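Local structure of carbonic anhydrase (Sordaria macrospora, 4O1J) at residues L109-S113 against F195-G199; L138-R142 against I162-N166; F75-N79 against N90-V94. The protein probably catalyses the reversible hydration of carbon dioxide to hydrogencarbonate and a proton, as a zinc-dependent, tetrameric carbonic anhydrase of the beta class. Residues are numbered along the deposited sequence.

Contact 1: L109-S113 against F195-G199. With ZN (zinc ion), chain C.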
ATOM      1  N   LEU A 109      20.288  -5.146  -2.897  1.00 28.74           N
ATOM      2  CA  LEU A 109      19.571  -3.944  -3.290  1.00 27.12           C
ATOM      3  C   LEU A 109      20.423  -3.215  -4.309  1.00 26.19           C
ATOM      4  O   LEU A 109      21.503  -2.710  -3.985  1.00 26.07           O
ATOM      5  CB  LEU A 109      19.264  -3.046  -2.090  1.00 24.74           C
ATOM      6  CG  LEU A 109      18.530  -1.762  -2.473  1.00 22.84           C
ATOM      7  CD1 LEU A 109      17.209  -2.070  -3.170  1.00 21.42           C
ATOM      8  CD2 LEU A 109      18.310  -0.896  -1.256  1.00 22.66           C
ATOM      9  N   CYS A 110      19.937  -3.167  -5.544  1.00 25.65           N
ATOM     10  CA  CYS A 110      20.746  -2.614  -6.616  1.00 25.83           C
ATOM     11  C   CYS A 110      20.195  -1.313  -7.154  1.00 25.36           C
ATOM     12  O   CYS A 110      19.118  -1.290  -7.741  1.00 23.93           O
ATOM     13  CB  CYS A 110      20.867  -3.614  -7.761  1.00 25.00           C
ATOM     14  SG  CYS A 110      21.865  -3.009  -9.146  1.00 31.30           S
ATOM     15  N   GLY A 111      20.968  -0.242  -6.998  1.00 26.96           N
ATOM     16  CA  GLY A 111      20.630   1.013  -7.644  1.00 29.72           C
ATOM     17  C   GLY A 111      21.443   1.136  -8.909  1.00 31.28           C
ATOM     18  O   GLY A 111      22.355   0.344  -9.113  1.00 30.44           O
ATOM     19  N   HIS A 112      21.116   2.108  -9.758  1.00 31.55           N
ATOM     20  CA  HIS A 112      21.831   2.272 -11.016  1.00 31.98           C
ATOM     21  C   HIS A 112      21.897   3.722 -11.487  1.00 34.21           C
ATOM     22  O   HIS A 112      21.174   4.591 -10.997  1.00 36.09           O
ATOM     23  CB  HIS A 112      21.185   1.432 -12.112  1.00 30.39           C
ATOM     24  CG  HIS A 112      19.899   2.000 -12.623  1.00 29.46           C
ATOM     25  ND1 HIS A 112      19.842   2.863 -13.697  1.00 28.98           N
ATOM     26  CD2 HIS A 112      18.620   1.824 -12.216  1.00 29.75           C
ATOM     27  CE1 HIS A 112      18.586   3.196 -13.926  1.00 29.61           C
ATOM     28  NE2 HIS A 112      17.824   2.579 -13.041  1.00 29.55           N
ATOM     29  N   SER A 113      22.777   3.958 -12.457  1.00 33.18           N
ATOM     30  CA  SER A 113      22.964   5.265 -13.068  1.00 31.40           C
ATOM     31  C   SER A 113      21.872   5.574 -14.097  1.00 29.30           C
ATOM     32  O   SER A 113      21.270   4.665 -14.667  1.00 29.29           O
ATOM     33  CB  SER A 113      24.348   5.337 -13.718  1.00 33.12           C
ATOM     34  OG  SER A 113      24.572   4.232 -14.580  1.00 33.19           O
ATOM     35  N   PHE A 195      25.635  -1.043  -6.849  1.00 32.38           N
ATOM     36  CA  PHE A 195      25.362  -0.033  -7.848  1.00 32.59           C
ATOM     37  C   PHE A 195      25.809  -0.493  -9.237  1.00 33.14           C
ATOM     38  O   PHE A 195      26.976  -0.824  -9.467  1.00 33.64           O
ATOM     39  CB  PHE A 195      26.041   1.285  -7.475  1.00 32.25           C
ATOM     40  CG  PHE A 195      25.478   2.466  -8.194  1.00 31.68           C
ATOM     41  CD1 PHE A 195      24.266   3.011  -7.806  1.00 31.57           C
ATOM     42  CD2 PHE A 195      26.149   3.023  -9.265  1.00 31.02           C
ATOM     43  CE1 PHE A 195      23.734   4.089  -8.475  1.00 31.35           C
ATOM     44  CE2 PHE A 195      25.627   4.102  -9.935  1.00 31.12           C
ATOM     45  CZ  PHE A 195      24.420   4.639  -9.542  1.00 31.15           C
ATOM     46  N   PHE A 196      24.848  -0.513 -10.149  1.00 31.73           N
ATOM     47  CA  PHE A 196      25.052  -0.903 -11.528  1.00 30.85           C
ATOM     48  C   PHE A 196      25.277   0.338 -12.369  1.00 31.94           C
ATOM     49  O   PHE A 196      24.361   1.140 -12.574  1.00 30.17           O
ATOM     50  CB  PHE A 196      23.840  -1.681 -12.037  1.00 30.03           C
ATOM     51  CG  PHE A 196      23.871  -1.976 -13.509  1.00 29.51           C
ATOM     52  CD1 PHE A 196      24.875  -2.771 -14.053  1.00 29.01           C
ATOM     53  CD2 PHE A 196      22.888  -1.470 -14.348  1.00 28.05           C
ATOM     54  CE1 PHE A 196      24.901  -3.056 -15.406  1.00 27.92           C
ATOM     55  CE2 PHE A 196      22.906  -1.746 -15.698  1.00 28.02           C
ATOM     56  CZ  PHE A 196      23.916  -2.542 -16.231  1.00 28.28           C
ATOM     57  N   ASP A 197      26.499   0.487 -12.867  1.00 33.56           N
ATOM     58  CA  ASP A 197      26.827   1.633 -13.685  1.00 35.76           C
ATOM     59  C   ASP A 197      26.677   1.254 -15.155  1.00 36.28           C
ATOM     60  O   ASP A 197      27.489   0.512 -15.701  1.00 38.45           O
ATOM     61  CB  ASP A 197      28.236   2.113 -13.371  1.00 39.91           C
ATOM     62  CG  ASP A 197      28.357   3.610 -13.451  1.00 46.11           C
ATOM     63  OD1 ASP A 197      28.506   4.125 -14.581  1.00 49.08           O
ATOM     64  OD2 ASP A 197      28.286   4.268 -12.383  1.00 46.86           O
ATOM     65  N   ILE A 198      25.634   1.774 -15.790  1.00 34.91           N
ATOM     66  CA  ILE A 198      25.249   1.348 -17.134  1.00 34.87           C
ATOM     67  C   ILE A 198      26.304   1.662 -18.193  1.00 38.15           C
ATOM     68  O   ILE A 198      26.513   0.878 -19.120  1.00 39.32           O
ATOM     69  CB  ILE A 198      23.905   1.986 -17.542  1.00 32.45           C
ATOM     70  CG1 ILE A 198      22.831   1.626 -16.512  1.00 29.66           C
ATOM     71  CG2 ILE A 198      23.478   1.529 -18.926  1.00 32.27           C
ATOM     72  CD1 ILE A 198      21.457   2.120 -16.856  1.00 28.29           C
ATOM     73  N   GLY A 199      26.981   2.795 -18.040  1.00 39.04           N
ATOM     74  CA  GLY A 199      28.036   3.178 -18.959  1.00 38.48           C
ATOM     75  C   GLY A 199      29.125   2.138 -19.160  1.00 39.85           C
ATOM     76  O   GLY A 199      29.602   1.949 -20.281  1.00 41.30           O
TER
HETATM   77 ZN    ZN C 301      15.873   3.577 -12.407  1.00 28.77          ZN
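Phe195 lays one face of its ring under the backbone of the neighbouring strand: His112 CA sits over that face, and Phe195 CZ comes within 3.3 Å of His112 C and 3.4 Å of Ser113 N. The two strands run parallel, their axes 4.5 Å apart at an angle of 32°, with Gly111 paired to Phe195 and His112 to Phe196. A near-linear hydrogen bond from Phe196 N to Gly111 O (2.8 Å, 171°) is followed by one from Ser113 N to Phe196 O (3.2 Å, 154°); CA-H...O contacts accompany them, Phe195 CA to Gly111 O at 3.3 Å and His112 CA to Phe196 O at 3.2 Å. The next link is made by a side chain: Ile198 N donates to Ser113 OG at 2.9 Å. His112 shares a sheet face with Phe196, on which Cys110 SG also lies 3.7 Å from Phe196 CB, and His112 ND1 is 3.6 Å from Ile198 CD1. This is the C-terminal end of the parallel strands of the beta-carbonic anhydrase sheet, where His112 NE2 binds zinc at 2.3 Å and Cys56 and Cys115 add their sulfurs. At the far side of the imidazole, His112 ND1 donates to Ser113 O over a very short 2.5 Å, 136°. With ND1 carrying the proton, both ring nitrogens are engaged, NE2 by the metal and ND1 by a backbone carbonyl.

Contact 2: L138-R142 against I162-N166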
ATOM      1  N   LEU A 138      12.425   9.095  -1.714  1.00 26.91           N
ATOM      2  CA  LEU A 138      13.609   9.528  -2.458  1.00 27.82           C
ATOM      3  C   LEU A 138      13.726  11.051  -2.399  1.00 29.63           C
ATOM      4  O   LEU A 138      14.825  11.605  -2.328  1.00 28.33           O
ATOM      5  CB  LEU A 138      13.554   9.051  -3.911  1.00 27.42           C
ATOM      6  CG  LEU A 138      14.750   8.259  -4.451  1.00 25.46           C
ATOM      7  CD1 LEU A 138      14.630   8.066  -5.954  1.00 25.34           C
ATOM      8  CD2 LEU A 138      16.059   8.939  -4.103  1.00 25.47           C
ATOM      9  N   LYS A 139      12.577  11.718  -2.442  1.00 32.88           N
ATOM     10  CA  LYS A 139      12.508  13.166  -2.273  1.00 33.09           C
ATOM     11  C   LYS A 139      12.960  13.528  -0.861  1.00 32.71           C
ATOM     12  O   LYS A 139      13.562  14.579  -0.641  1.00 33.04           O
ATOM     13  CB  LYS A 139      11.084  13.667  -2.536  1.00 33.02           C
ATOM     14  CG  LYS A 139      10.987  15.080  -3.094  1.00 33.57           C
ATOM     15  CD  LYS A 139      11.018  15.055  -4.626  1.00 33.84           C
ATOM     16  CE  LYS A 139      10.616  16.386  -5.259  1.00 34.55           C
ATOM     17  NZ  LYS A 139      11.256  17.573  -4.626  1.00 35.28           N
ATOM     18  N   THR A 140      12.691  12.640   0.094  1.00 32.18           N
ATOM     19  CA  THR A 140      13.132  12.853   1.471  1.00 33.20           C
ATOM     20  C   THR A 140      14.645  12.760   1.577  1.00 33.69           C
ATOM     21  O   THR A 140      15.272  13.541   2.283  1.00 33.19           O
ATOM     22  CB  THR A 140      12.485  11.840   2.441  1.00 33.01           C
ATOM     23  OG1 THR A 140      11.071  12.063   2.487  1.00 32.56           O
ATOM     24  CG2 THR A 140      13.050  12.003   3.845  1.00 32.67           C
ATOM     25  N   VAL A 141      15.232  11.818   0.850  1.00 36.82           N
ATOM     26  CA  VAL A 141      16.685  11.700   0.781  1.00 38.42           C
ATOM     27  C   VAL A 141      17.278  12.942   0.104  1.00 39.59           C
ATOM     28  O   VAL A 141      18.369  13.397   0.457  1.00 40.37           O
ATOM     29  CB  VAL A 141      17.108  10.418   0.035  1.00 37.74           C
ATOM     30  CG1 VAL A 141      18.608  10.393  -0.201  1.00 37.83           C
ATOM     31  CG2 VAL A 141      16.691   9.200   0.835  1.00 36.77           C
ATOM     32  N   ARG A 142      16.541  13.496  -0.853  1.00 39.41           N
ATOM     33  CA  ARG A 142      16.962  14.712  -1.544  1.00 39.19           C
ATOM     34  C   ARG A 142      17.116  15.854  -0.557  1.00 39.36           C
ATOM     35  O   ARG A 142      18.128  16.559  -0.552  1.00 40.49           O
ATOM     36  CB  ARG A 142      15.950  15.105  -2.625  1.00 39.33           C
ATOM     37  CG  ARG A 142      16.535  15.900  -3.774  1.00 39.96           C
ATOM     38  CD  ARG A 142      15.669  17.085  -4.140  1.00 42.07           C
ATOM     39  NE  ARG A 142      15.985  18.233  -3.299  1.00 46.09           N
ATOM     40  CZ  ARG A 142      16.953  19.109  -3.561  1.00 48.85           C
ATOM     41  NH1 ARG A 142      17.699  18.973  -4.651  1.00 47.86           N
ATOM     42  NH2 ARG A 142      17.176  20.125  -2.735  1.00 51.02           N
ATOM     43  N   ILE A 162      22.301  10.759  -5.930  1.00 28.17           N
ATOM     44  CA  ILE A 162      21.027  10.594  -5.244  1.00 27.31           C
ATOM     45  C   ILE A 162      20.554   9.140  -5.361  1.00 25.97           C
ATOM     46  O   ILE A 162      19.951   8.613  -4.420  1.00 25.40           O
ATOM     47  CB  ILE A 162      19.945  11.589  -5.778  1.00 22.79           C
ATOM     48  CG1 ILE A 162      18.682  11.539  -4.919  1.00 24.24           C
ATOM     49  CG2 ILE A 162      19.539  11.264  -7.186  1.00 21.66           C
ATOM     50  CD1 ILE A 162      18.900  11.849  -3.475  1.00 25.87           C
ATOM     51  N   ALA A 163      20.904   8.460  -6.457  1.00 25.82           N
ATOM     52  CA  ALA A 163      20.530   7.047  -6.600  1.00 23.95           C
ATOM     53  C   ALA A 163      21.287   6.149  -5.608  1.00 24.58           C
ATOM     54  O   ALA A 163      20.718   5.187  -5.053  1.00 23.73           O
ATOM     55  CB  ALA A 163      20.762   6.585  -8.018  1.00 21.62           C
ATOM     56  N   GLN A 164      22.551   6.491  -5.357  1.00 25.54           N
ATOM     57  CA  GLN A 164      23.365   5.758  -4.384  1.00 28.51           C
ATOM     58  C   GLN A 164      22.903   5.985  -2.944  1.00 31.39           C
ATOM     59  O   GLN A 164      22.893   5.052  -2.119  1.00 32.11           O
ATOM     60  CB  GLN A 164      24.834   6.151  -4.514  1.00 29.84           C
ATOM     61  CG  GLN A 164      25.423   5.896  -5.886  1.00 29.92           C
ATOM     62  CD  GLN A 164      26.845   6.386  -5.992  1.00 30.69           C
ATOM     63  OE1 GLN A 164      27.230   7.349  -5.331  1.00 32.50           O
ATOM     64  NE2 GLN A 164      27.640   5.720  -6.816  1.00 30.39           N
ATOM     65  N   LEU A 165      22.524   7.225  -2.641  1.00 32.61           N
ATOM     66  CA  LEU A 165      22.015   7.542  -1.314  1.00 33.19           C
ATOM     67  C   LEU A 165      20.708   6.794  -1.116  1.00 33.66           C
ATOM     68  O   LEU A 165      20.391   6.345  -0.006  1.00 35.35           O
ATOM     69  CB  LEU A 165      21.800   9.046  -1.142  1.00 33.42           C
ATOM     70  CG  LEU A 165      23.037   9.944  -1.153  1.00 33.72           C
ATOM     71  CD1 LEU A 165      22.619  11.403  -1.191  1.00 33.70           C
ATOM     72  CD2 LEU A 165      23.912   9.665   0.049  1.00 33.73           C
ATOM     73  N   ASN A 166      19.964   6.643  -2.208  1.00 33.35           N
ATOM     74  CA  ASN A 166      18.725   5.882  -2.171  1.00 35.44           C
ATOM     75  C   ASN A 166      18.976   4.408  -1.858  1.00 36.32           C
ATOM     76  O   ASN A 166      18.241   3.794  -1.066  1.00 39.48           O
ATOM     77  CB  ASN A 166      17.984   6.016  -3.499  1.00 36.96           C
ATOM     78  CG  ASN A 166      16.664   5.283  -3.501  1.00 38.73           C
ATOM     79  OD1 ASN A 166      15.782   5.571  -2.691  1.00 40.36           O
ATOM     80  ND2 ASN A 166      16.518   4.326  -4.415  1.00 38.65           N
TER
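This is a buried helix-helix packing within the beta-carbonic anhydrase fold, joining the short helix 136-144 to the long helix 155-176, which lies against the central sheet through Ala163 and Gln164 on Phe195. The segment axes approach to 9.7 Å and cross at 114°, so the helices meet steeply and over a short span, burying 272 Å² in total. Nearest CA pairs lie at the two ends, Leu138 with Asn166 at 6.3 Å and Arg142 with Ile162 at 6.9 Å. Val141 points toward the partner helix: its CG1 is 3.6 Å from Ile162 CD1 and also 3.6 Å from Leu165 CB, filling the space between those two side chains. Ile162 reaches back with CG1 3.8 Å from Leu138 CD2, and its CD1 stands 3.9 Å from Arg142 N, against the helix backbone. Apolar surfaces therefore supply most of the interface, which Ala118 and Leu122 of helix 116-122 and Leu149 of helix 146-151 extend around Ile162. Zinc lies about 8 Å from the side chain of Leu138, beyond direct contact. The one side-chain amide in the interface belongs to Asn166, whose OD1 rests 3.4 Å from Leu138 CG.

Contact 3: F75-N79 against N90-V94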
ATOM      1  N   PHE A  75      15.712 -14.666  -7.470  1.00 28.69           N
ATOM      2  CA  PHE A  75      14.338 -14.293  -7.121  1.00 28.42           C
ATOM      3  C   PHE A  75      14.242 -12.767  -7.077  1.00 29.53           C
ATOM      4  O   PHE A  75      15.001 -12.145  -6.347  1.00 28.87           O
ATOM      5  CB  PHE A  75      13.987 -14.904  -5.761  1.00 27.84           C
ATOM      6  CG  PHE A  75      12.518 -14.975  -5.466  1.00 29.51           C
ATOM      7  CD1 PHE A  75      11.697 -15.872  -6.138  1.00 31.14           C
ATOM      8  CD2 PHE A  75      11.963 -14.176  -4.477  1.00 30.50           C
ATOM      9  CE1 PHE A  75      10.343 -15.954  -5.845  1.00 30.91           C
ATOM     10  CE2 PHE A  75      10.612 -14.250  -4.179  1.00 31.51           C
ATOM     11  CZ  PHE A  75       9.800 -15.138  -4.864  1.00 31.73           C
ATOM     12  N   VAL A  76      13.347 -12.136  -7.838  1.00 30.21           N
ATOM     13  CA  VAL A  76      13.469 -10.679  -7.950  1.00 32.23           C
ATOM     14  C   VAL A  76      12.185  -9.869  -7.739  1.00 34.59           C
ATOM     15  O   VAL A  76      11.084 -10.280  -8.108  1.00 35.91           O
ATOM     16  CB  VAL A  76      14.092 -10.272  -9.340  1.00 26.95           C
ATOM     17  CG1 VAL A  76      14.376 -11.491 -10.188  1.00 27.30           C
ATOM     18  CG2 VAL A  76      13.218  -9.290 -10.113  1.00 26.49           C
ATOM     19  N   HIS A  77      12.365  -8.709  -7.113  1.00 33.39           N
ATOM     20  CA  HIS A  77      11.357  -7.668  -7.056  1.00 31.30           C
ATOM     21  C   HIS A  77      11.923  -6.414  -7.715  1.00 28.62           C
ATOM     22  O   HIS A  77      13.067  -6.013  -7.463  1.00 28.06           O
ATOM     23  CB  HIS A  77      10.938  -7.384  -5.611  1.00 33.41           C
ATOM     24  CG  HIS A  77      10.026  -6.204  -5.464  1.00 34.74           C
ATOM     25  ND1 HIS A  77       8.749  -6.179  -5.980  1.00 36.18           N
ATOM     26  CD2 HIS A  77      10.203  -5.012  -4.845  1.00 33.70           C
ATOM     27  CE1 HIS A  77       8.181  -5.020  -5.694  1.00 34.28           C
ATOM     28  NE2 HIS A  77       9.044  -4.296  -5.005  1.00 33.89           N
ATOM     29  N   ARG A  78      11.116  -5.805  -8.571  1.00 26.87           N
ATOM     30  CA  ARG A  78      11.517  -4.594  -9.265  1.00 24.58           C
ATOM     31  C   ARG A  78      10.415  -3.557  -9.241  1.00 21.80           C
ATOM     32  O   ARG A  78       9.252  -3.857  -9.529  1.00 18.36           O
ATOM     33  CB  ARG A  78      11.907  -4.885 -10.715  1.00 25.20           C
ATOM     34  CG  ARG A  78      13.257  -5.544 -10.906  1.00 25.73           C
ATOM     35  CD  ARG A  78      13.912  -4.951 -12.131  1.00 26.14           C
ATOM     36  NE  ARG A  78      14.032  -5.885 -13.243  1.00 27.44           N
ATOM     37  CZ  ARG A  78      14.275  -5.519 -14.498  1.00 26.28           C
ATOM     38  NH1 ARG A  78      14.396  -4.236 -14.815  1.00 23.54           N
ATOM     39  NH2 ARG A  78      14.384  -6.442 -15.443  1.00 27.77           N
ATOM     40  N   ASN A  79      10.782  -2.340  -8.871  1.00 22.77           N
ATOM     41  CA  ASN A  79       9.836  -1.233  -8.912  1.00 23.23           C
ATOM     42  C   ASN A  79      10.512   0.044  -9.385  1.00 25.27           C
ATOM     43  O   ASN A  79      11.686   0.035  -9.752  1.00 26.04           O
ATOM     44  CB  ASN A  79       9.190  -1.020  -7.544  1.00 21.75           C
ATOM     45  CG  ASN A  79      10.204  -0.733  -6.454  1.00 23.15           C
ATOM     46  OD1 ASN A  79      10.950   0.250  -6.512  1.00 23.90           O
ATOM     47  ND2 ASN A  79      10.210  -1.576  -5.428  1.00 23.23           N
ATOM     48  N   ASN A  90       3.622  -4.809  -1.000  1.00 31.96           N
ATOM     49  CA  ASN A  90       4.088  -5.448  -2.224  1.00 30.73           C
ATOM     50  C   ASN A  90       5.521  -5.972  -2.080  1.00 30.68           C
ATOM     51  O   ASN A  90       5.792  -7.145  -2.348  1.00 31.61           O
ATOM     52  CB  ASN A  90       3.997  -4.459  -3.391  1.00 30.03           C
ATOM     53  CG  ASN A  90       4.223  -5.111  -4.745  1.00 29.53           C
ATOM     54  OD1 ASN A  90       5.048  -6.015  -4.889  1.00 30.33           O
ATOM     55  ND2 ASN A  90       3.504  -4.631  -5.755  1.00 28.55           N
ATOM     56  N   THR A  91       6.429  -5.095  -1.653  1.00 28.68           N
ATOM     57  CA  THR A  91       7.840  -5.438  -1.505  1.00 29.74           C
ATOM     58  C   THR A  91       8.027  -6.413  -0.345  1.00 31.59           C
ATOM     59  O   THR A  91       8.785  -7.390  -0.442  1.00 32.16           O
ATOM     60  CB  THR A  91       8.712  -4.172  -1.265  1.00 20.94           C
ATOM     61  OG1 THR A  91       8.471  -3.207  -2.302  1.00 20.43           O
ATOM     62  CG2 THR A  91      10.185  -4.519  -1.264  1.00 21.66           C
ATOM     63  N   THR A  92       7.294  -6.163   0.736  1.00 32.34           N
ATOM     64  CA  THR A  92       7.403  -6.956   1.955  1.00 33.30           C
ATOM     65  C   THR A  92       6.967  -8.395   1.718  1.00 34.63           C
ATOM     66  O   THR A  92       7.474  -9.318   2.356  1.00 35.90           O
ATOM     67  CB  THR A  92       6.552  -6.354   3.088  1.00 32.47           C
ATOM     68  OG1 THR A  92       6.917  -4.980   3.273  1.00 33.59           O
ATOM     69  CG2 THR A  92       6.755  -7.125   4.397  1.00 29.79           C
ATOM     70  N   ALA A  93       6.036  -8.589   0.789  1.00 33.52           N
ATOM     71  CA  ALA A  93       5.613  -9.936   0.431  1.00 32.33           C
ATOM     72  C   ALA A  93       6.741 -10.705  -0.263  1.00 31.46           C
ATOM     73  O   ALA A  93       6.986 -11.877   0.045  1.00 31.60           O
ATOM     74  CB  ALA A  93       4.379  -9.885  -0.454  1.00 31.80           C
ATOM     75  N   VAL A  94       7.442 -10.035  -1.176  1.00 30.35           N
ATOM     76  CA  VAL A  94       8.532 -10.672  -1.909  1.00 30.17           C
ATOM     77  C   VAL A  94       9.660 -11.009  -0.951  1.00 28.87           C
ATOM     78  O   VAL A  94      10.222 -12.104  -1.003  1.00 28.54           O
ATOM     79  CB  VAL A  94       9.082  -9.776  -3.047  1.00 29.65           C
ATOM     80  CG1 VAL A  94      10.255 -10.453  -3.720  1.00 27.76           C
ATOM     81  CG2 VAL A  94       7.993  -9.459  -4.065  1.00 29.52           C
TER
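Apolar packing is centred on Val94, which points from its helix at the strand. Its CG1 is 3.8 Å from Phe75 CE2 and 3.7 Å from His77 CB, and so bridges two residues whose CA-to-CB bonds face the helix; the intervening Val76 points away. Phe75 continues this cluster onto Tyr97 and Ala98, one turn further along the helix. The imidazole of His77 adds a CH-pi contact: Thr91 CA lies 4.1 Å from the ring centroid and 22° off its normal, hence over the face. The segment axes, 9.1 Å apart and 170° from parallel, describe a helix running back along the strand it covers. Helix 89-100 is the connection of a beta-alpha-beta crossover from strand 74-79 to the parallel strand 106-112, with strand 51-56 between them, within the alpha/beta fold of the beta-carbonic anhydrases. Strand 74-79 is outermost within this chain, but Val76 carries backbone hydrogen bonds across to a second subunit. Among polar groups, His77 NE2 lies 3.0 Å from Thr91 OG1, and His77 CE1 is 3.4 Å from Asn90 OD1. At the other ring nitrogen, His77 ND1 hydrogen-bonds to Arg78 O of the second subunit, while Asn90 ND2 bonds to Asp88 OD1 of that same subunit. Asn79 turns its OD1 to Ile83 N in its own chain, and Asn79 ND2 stands 3.9 Å from Thr91 OG1.

From the N terminus, contact 3 closes first: segments 75-79 and 90-94 are brought together across ten intervening residues, all before contact 1 opens. Helix 89-100 is followed by strand 106-112, which re-enters the same sheet and begins contact 1; that contact closes only at strand 190-197, after 81 mostly helical residues. Contact 2 is nested inside this long excursion, tying helix 136-144 to helix 155-176. It touches contact 1 directly, with Phe195 CE1 3.6 Å from Gln164 CG and His112 O 3.6 Å from Ala163 CB. Contact 3 touches neither, its nearest atoms being about 7 Å from each, but like contact 1 it reaches the second subunit.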